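Long-range contact in Lactamase_B domain-containing protein (Bacillus lehensis G1, PDB 7EV5), which is probably a zinc-dependent hydrolase of the metallo-beta-lactamase fold, resembling both B3 beta-lactamases and glyoxalase II: residues P73-P87 and P99-T111. Sequence-based numbering, arbitrary orientation. Where two conformers were deposited one is given.
Sequences PVYLHTKERHWLEDP and PITTAKPADHLLT
The rings of Y75 and H108 overlap in an offset stack, their planes 14° apart. H108 CB covers one face of Y75, 3.4 Å from CD1, while L110 CD2 sits at the tyrosine's edge. Y75 OH lies over one face of H108, offset toward the rim, with V74 O at the edge. With CG anti to the carbonyl carbon in both residues (chi1 -73° and -77°), the two side chains run alongside each other. In one of two D107 conformers, OD2 lies in plane at the H108 edge, accepting a weak bond from ND1 and a firmer one from V74 N (2.8 Å), syn but tilted out of the carboxylate plane. H77 carries L110 O over the centre of one face.

Beneath these groups, strands 74-77 and 108-110 pair in parallel, closing a beta-alpha-beta unit at one margin of the sheet. H108 N donates to V74 O, L76 N to H108 O, and T78 N to L110 O at 2.8 Å. On the face of L76, which approaches the zinc ligand H54, A106 CB touches L76 CB (3.9 Å) and L84 CD1 (4.0 Å). Farther along, T102 N bonds to L84 O at 2.9 Å, and P87 CB rests on P99 CB at 3.5 Å.

K79 N at ND1, helped by a weak NE2 bond to T111 O and the H127 stack, should limit rotation of the H77 ring. Main-chain hydrogen bonds thus hold the outermost strand, flanked by the aromatic stack on one face and apolar contacts around A106 on the other.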
loop_
_atom_site.group_PDB
_atom_site.type_symbol
_atom_site.label_atom_id
_atom_site.label_comp_id
_atom_site.label_asym_id
_atom_site.label_seq_id
_atom_site.Cartn_x
_atom_site.Cartn_y
_atom_site.Cartn_z
ATOM N N PRO A 73 11.181 -10.113 3.667
ATOM C CA PRO A 73 11.501 -9.275 2.508
ATOM C C PRO A 73 10.546 -8.100 2.367
ATOM O O PRO A 73 9.408 -8.129 2.836
ATOM C CB PRO A 73 11.311 -10.244 1.335
ATOM C CG PRO A 73 10.319 -11.251 1.832
ATOM C CD PRO A 73 10.686 -11.447 3.275
ATOM N N VAL A 74 11.046 -7.069 1.685
ATOM C CA VAL A 74 10.298 -5.864 1.333
ATOM C C VAL A 74 10.166 -5.814 -0.185
ATOM O O VAL A 74 11.174 -5.871 -0.905
ATOM C CB VAL A 74 11.009 -4.600 1.851
ATOM C CG1 VAL A 74 10.302 -3.327 1.346
ATOM C CG2 VAL A 74 11.094 -4.628 3.370
ATOM N N TYR A 75 8.932 -5.667 -0.669
ATOM C CA TYR A 75 8.624 -5.554 -2.093
ATOM C C TYR A 75 8.220 -4.124 -2.435
ATOM O O TYR A 75 7.386 -3.531 -1.738
ATOM C CB TYR A 75 7.468 -6.480 -2.477
ATOM C CG TYR A 75 7.810 -7.954 -2.526
ATOM C CD1 TYR A 75 7.852 -8.632 -3.739
ATOM C CD2 TYR A 75 8.076 -8.665 -1.360
ATOM C CE1 TYR A 75 8.159 -9.987 -3.784
ATOM C CE2 TYR A 75 8.389 -10.013 -1.402
ATOM C CZ TYR A 75 8.421 -10.655 -2.615
ATOM O OH TYR A 75 8.725 -12.005 -2.619
ATOM N N LEU A 76 8.774 -3.582 -3.525
ATOM C CA LEU A 76 8.497 -2.217 -3.955
ATOM C C LEU A 76 8.734 -2.126 -5.457
ATOM O O LEU A 76 9.621 -2.799 -5.991
ATOM C CB LEU A 76 9.430 -1.237 -3.224
ATOM C CG LEU A 76 9.366 0.240 -3.617
ATOM C CD1 LEU A 76 8.016 0.866 -3.280
ATOM C CD2 LEU A 76 10.474 1.004 -2.899
ATOM N N HIS A 77 7.957 -1.284 -6.133
ATOM C CA HIS A 77 8.161 -1.077 -7.562
ATOM C C HIS A 77 9.490 -0.376 -7.834
ATOM O O HIS A 77 9.870 0.577 -7.144
ATOM C CB HIS A 77 7.018 -0.261 -8.166
ATOM C CG HIS A 77 6.961 -0.356 -9.657
ATOM N ND1 HIS A 77 7.784 0.380 -10.486
ATOM C CD2 HIS A 77 6.227 -1.154 -10.468
ATOM C CE1 HIS A 77 7.531 0.063 -11.746
ATOM N NE2 HIS A 77 6.598 -0.873 -11.761
ATOM N N THR A 78 10.186 -0.851 -8.874
ATOM C CA THR A 78 11.509 -0.329 -9.215
ATOM C C THR A 78 11.504 1.176 -9.470
ATOM O O THR A 78 12.522 1.845 -9.241
ATOM C CB THR A 78 12.076 -1.100 -10.417
ATOM O OG1 THR A 78 13.486 -0.861 -10.510
ATOM C CG2 THR A 78 11.404 -0.694 -11.726
ATOM N N LYS A 79 10.382 1.740 -9.923
ATOM C CA LYS A 79 10.385 3.169 -10.207
ATOM C C LYS A 79 10.577 4.011 -8.953
ATOM O O LYS A 79 10.964 5.180 -9.066
ATOM C CB LYS A 79 9.120 3.576 -10.953
ATOM C CG LYS A 79 9.142 3.210 -12.427
ATOM C CD LYS A 79 7.741 3.283 -13.019
ATOM C CE LYS A 79 7.711 2.819 -14.468
ATOM N NZ LYS A 79 8.794 3.468 -15.263
ATOM N N GLU A 80 10.329 3.449 -7.767
ATOM C CA GLU A 80 10.533 4.160 -6.509
ATOM C C GLU A 80 11.649 3.555 -5.661
ATOM O O GLU A 80 11.732 3.834 -4.465
ATOM C CB GLU A 80 9.219 4.253 -5.726
ATOM C CG GLU A 80 8.223 5.191 -6.401
ATOM C CD GLU A 80 6.854 5.186 -5.749
ATOM O OE1 GLU A 80 6.736 4.764 -4.586
ATOM O OE2 GLU A 80 5.890 5.605 -6.411
ATOM N N ARG A 81 12.535 2.761 -6.271
ATOM C CA ARG A 81 13.559 2.056 -5.501
ATOM C C ARG A 81 14.476 2.999 -4.732
ATOM O O ARG A 81 14.954 2.640 -3.650
ATOM C CB ARG A 81 14.368 1.133 -6.420
ATOM C CG ARG A 81 15.258 1.832 -7.455
ATOM C CD ARG A 81 16.075 0.787 -8.254
ATOM N NE ARG A 81 16.773 1.360 -9.403
ATOM C CZ ARG A 81 18.038 1.766 -9.398
ATOM N NH1 ARG A 81 18.769 1.688 -8.290
ATOM N NH2 ARG A 81 18.564 2.267 -10.510
ATOM N N HIS A 82 14.731 4.201 -5.258
ATOM C CA HIS A 82 15.564 5.167 -4.555
ATOM C C HIS A 82 14.819 5.905 -3.454
ATOM O O HIS A 82 15.460 6.602 -2.659
ATOM C CB HIS A 82 16.097 6.222 -5.529
ATOM C CG HIS A 82 16.971 5.670 -6.611
ATOM N ND1 HIS A 82 18.135 4.981 -6.347
ATOM C CD2 HIS A 82 16.848 5.703 -7.958
ATOM C CE1 HIS A 82 18.692 4.615 -7.488
ATOM N NE2 HIS A 82 17.933 5.043 -8.479
ATOM N N TRP A 83 13.494 5.786 -3.392
ATOM C CA TRP A 83 12.727 6.625 -2.478
ATOM C C TRP A 83 12.839 6.182 -1.027
ATOM O O TRP A 83 12.678 7.009 -0.124
ATOM C CB TRP A 83 11.250 6.613 -2.870
ATOM C CG TRP A 83 10.940 7.390 -4.108
ATOM C CD1 TRP A 83 11.786 7.687 -5.137
ATOM C CD2 TRP A 83 9.679 7.954 -4.448
ATOM N NE1 TRP A 83 11.124 8.412 -6.103
ATOM C CE2 TRP A 83 9.828 8.601 -5.697
ATOM C CE3 TRP A 83 8.443 7.991 -3.810
ATOM C CZ2 TRP A 83 8.769 9.269 -6.325
ATOM C CZ3 TRP A 83 7.394 8.657 -4.435
ATOM C CH2 TRP A 83 7.570 9.286 -5.683
ATOM N N LEU A 84 13.088 4.896 -0.769
ATOM C CA LEU A 84 13.097 4.411 0.608
ATOM C C LEU A 84 14.166 5.116 1.431
ATOM O O LEU A 84 13.935 5.476 2.591
ATOM C CB LEU A 84 13.350 2.904 0.624
ATOM C CG LEU A 84 12.215 2.033 0.086
ATOM C CD1 LEU A 84 12.654 0.575 0.161
ATOM C CD2 LEU A 84 10.899 2.250 0.830
ATOM N N GLU A 85 15.337 5.322 0.844
ATOM C CA GLU A 85 16.494 5.797 1.579
ATOM C C GLU A 85 16.773 7.270 1.361
ATOM O O GLU A 85 17.744 7.790 1.919
ATOM C CB GLU A 85 17.724 4.985 1.165
ATOM C CG GLU A 85 17.662 3.531 1.582
ATOM C CD GLU A 85 18.670 2.685 0.847
ATOM O OE1 GLU A 85 18.427 2.369 -0.330
ATOM O OE2 GLU A 85 19.713 2.349 1.446
ATOM N N ASP A 86 15.966 7.950 0.553
ATOM C CA ASP A 86 16.203 9.350 0.203
ATOM C C ASP A 86 15.020 10.195 0.656
ATOM O O ASP A 86 13.955 10.191 0.005
ATOM C CB ASP A 86 16.444 9.488 -1.297
ATOM C CG ASP A 86 16.997 10.841 -1.683
ATOM O OD1 ASP A 86 16.787 11.802 -0.918
ATOM O OD2 ASP A 86 17.637 10.936 -2.757
ATOM N N PRO A 87 15.169 10.954 1.748
ATOM C CA PRO A 87 14.048 11.754 2.261
ATOM C C PRO A 87 13.692 12.927 1.375
ATOM O O PRO A 87 12.606 13.492 1.542
ATOM C CB PRO A 87 14.556 12.227 3.626
ATOM C CG PRO A 87 16.046 12.355 3.426
ATOM C CD PRO A 87 16.440 11.264 2.438
ATOM N N PRO A 99 13.435 14.165 8.025
ATOM C CA PRO A 99 13.681 13.032 7.126
ATOM C C PRO A 99 13.185 11.724 7.717
ATOM O O PRO A 99 13.367 11.432 8.902
ATOM C CB PRO A 99 15.211 13.017 7.012
ATOM C CG PRO A 99 15.679 13.540 8.344
ATOM C CD PRO A 99 14.644 14.558 8.773
ATOM N N ILE A 100 12.524 10.940 6.865
ATOM C CA ILE A 100 12.088 9.587 7.186
ATOM C C ILE A 100 12.644 8.684 6.102
ATOM O O ILE A 100 12.513 8.992 4.912
ATOM C CB ILE A 100 10.554 9.497 7.248
ATOM C CG1 ILE A 100 10.047 10.332 8.430
ATOM C CG2 ILE A 100 10.106 8.046 7.382
ATOM C CD1 ILE A 100 8.565 10.533 8.466
ATOM N N THR A 101 13.306 7.600 6.505
ATOM C CA THR A 101 14.006 6.737 5.565
ATOM C C THR A 101 14.065 5.321 6.116
ATOM O O THR A 101 13.907 5.089 7.321
ATOM C CB THR A 101 15.464 7.170 5.385
ATOM O OG1 THR A 101 16.097 7.205 6.667
ATOM C CG2 THR A 101 15.584 8.535 4.705
ATOM N N THR A 102 14.317 4.373 5.218
ATOM C CA THR A 102 14.830 3.073 5.618
ATOM C C THR A 102 16.352 3.106 5.581
ATOM O O THR A 102 16.971 4.032 5.048
ATOM C CB THR A 102 14.316 1.957 4.702
ATOM O OG1 THR A 102 14.881 2.125 3.396
ATOM C CG2 THR A 102 12.794 1.967 4.621
ATOM N N ALA A 103 16.959 2.074 6.167
ATOM C CA ALA A 103 18.408 1.943 6.185
ATOM C C ALA A 103 18.927 0.999 5.109
ATOM O O ALA A 103 20.146 0.905 4.914
ATOM C CB ALA A 103 18.882 1.469 7.562
ATOM N N LYS A 104 18.035 0.313 4.402
ATOM C CA LYS A 104 18.363 -0.673 3.388
ATOM C C LYS A 104 17.357 -0.537 2.257
ATOM O O LYS A 104 16.193 -0.201 2.506
ATOM C CB LYS A 104 18.235 -2.096 3.960
ATOM C CG LYS A 104 19.252 -2.454 5.036
ATOM C CD LYS A 104 18.993 -3.856 5.571
ATOM C CE LYS A 104 20.001 -4.246 6.642
ATOM N NZ LYS A 104 19.803 -5.642 7.125
ATOM N N PRO A 105 17.772 -0.785 1.016
ATOM C CA PRO A 105 16.817 -0.791 -0.102
ATOM C C PRO A 105 15.884 -1.991 -0.017
ATOM O O PRO A 105 16.078 -2.923 0.771
ATOM C CB PRO A 105 17.710 -0.877 -1.345
ATOM C CG PRO A 105 18.985 -1.520 -0.864
ATOM C CD PRO A 105 19.154 -1.069 0.575
ATOM N N ALA A 106 14.851 -1.961 -0.857
ATOM C CA ALA A 106 13.953 -3.102 -0.960
ATOM C C ALA A 106 14.730 -4.309 -1.463
ATOM O O ALA A 106 15.681 -4.177 -2.241
ATOM C CB ALA A 106 12.812 -2.790 -1.937
ATOM N N ASP A 107 14.324 -5.496 -1.016
ATOM C CA ASP A 107 15.044 -6.662 -1.509
ATOM C C ASP A 107 14.311 -7.406 -2.612
ATOM O O ASP A 107 14.872 -8.368 -3.156
ATOM C CB ASP A 107 15.555 -7.584 -0.389
ATOM C CG ASP A 107 14.474 -7.985 0.576
ATOM O OD1 ASP A 107 14.808 -8.467 1.678
ATOM O OD2 ASP A 107 13.299 -7.836 0.222
ATOM N N HIS A 108 13.140 -6.933 -3.022
ATOM C CA HIS A 108 12.427 -7.448 -4.179
ATOM C C HIS A 108 11.859 -6.242 -4.909
ATOM O O HIS A 108 11.160 -5.432 -4.293
ATOM C CB HIS A 108 11.274 -8.362 -3.744
ATOM C CG HIS A 108 11.709 -9.727 -3.303
ATOM N ND1 HIS A 108 12.205 -9.991 -2.044
ATOM C CD2 HIS A 108 11.699 -10.910 -3.960
ATOM C CE1 HIS A 108 12.490 -11.281 -1.951
ATOM N NE2 HIS A 108 12.184 -11.859 -3.096
ATOM N N LEU A 109 12.153 -6.111 -6.200
ATOM C CA LEU A 109 11.723 -4.962 -6.992
ATOM C C LEU A 109 10.731 -5.408 -8.059
ATOM O O LEU A 109 11.051 -6.267 -8.894
ATOM C CB LEU A 109 12.901 -4.241 -7.639
ATOM C CG LEU A 109 13.916 -3.643 -6.672
ATOM C CD1 LEU A 109 15.097 -3.055 -7.444
ATOM C CD2 LEU A 109 13.263 -2.585 -5.808
ATOM N N LEU A 110 9.542 -4.804 -8.035
ATOM C CA LEU A 110 8.480 -5.088 -8.987
ATOM C C LEU A 110 8.640 -4.257 -10.257
ATOM O O LEU A 110 9.162 -3.136 -10.235
ATOM C CB LEU A 110 7.120 -4.776 -8.351
ATOM C CG LEU A 110 6.774 -5.641 -7.137
ATOM C CD1 LEU A 110 5.684 -4.978 -6.303
ATOM C CD2 LEU A 110 6.373 -7.039 -7.559
ATOM N N THR A 111 8.177 -4.822 -11.374
ATOM C CA THR A 111 8.145 -4.117 -12.652
ATOM C C THR A 111 6.793 -4.302 -13.320
ATOM O O THR A 111 5.863 -3.522 -13.085
ATOM C CB THR A 111 9.262 -4.601 -13.584
ATOM O OG1 THR A 111 9.289 -6.034 -13.621
ATOM C CG2 THR A 111 10.589 -4.079 -13.116
HETATM O O HOH W 1 14.823 -0.105 -3.007
#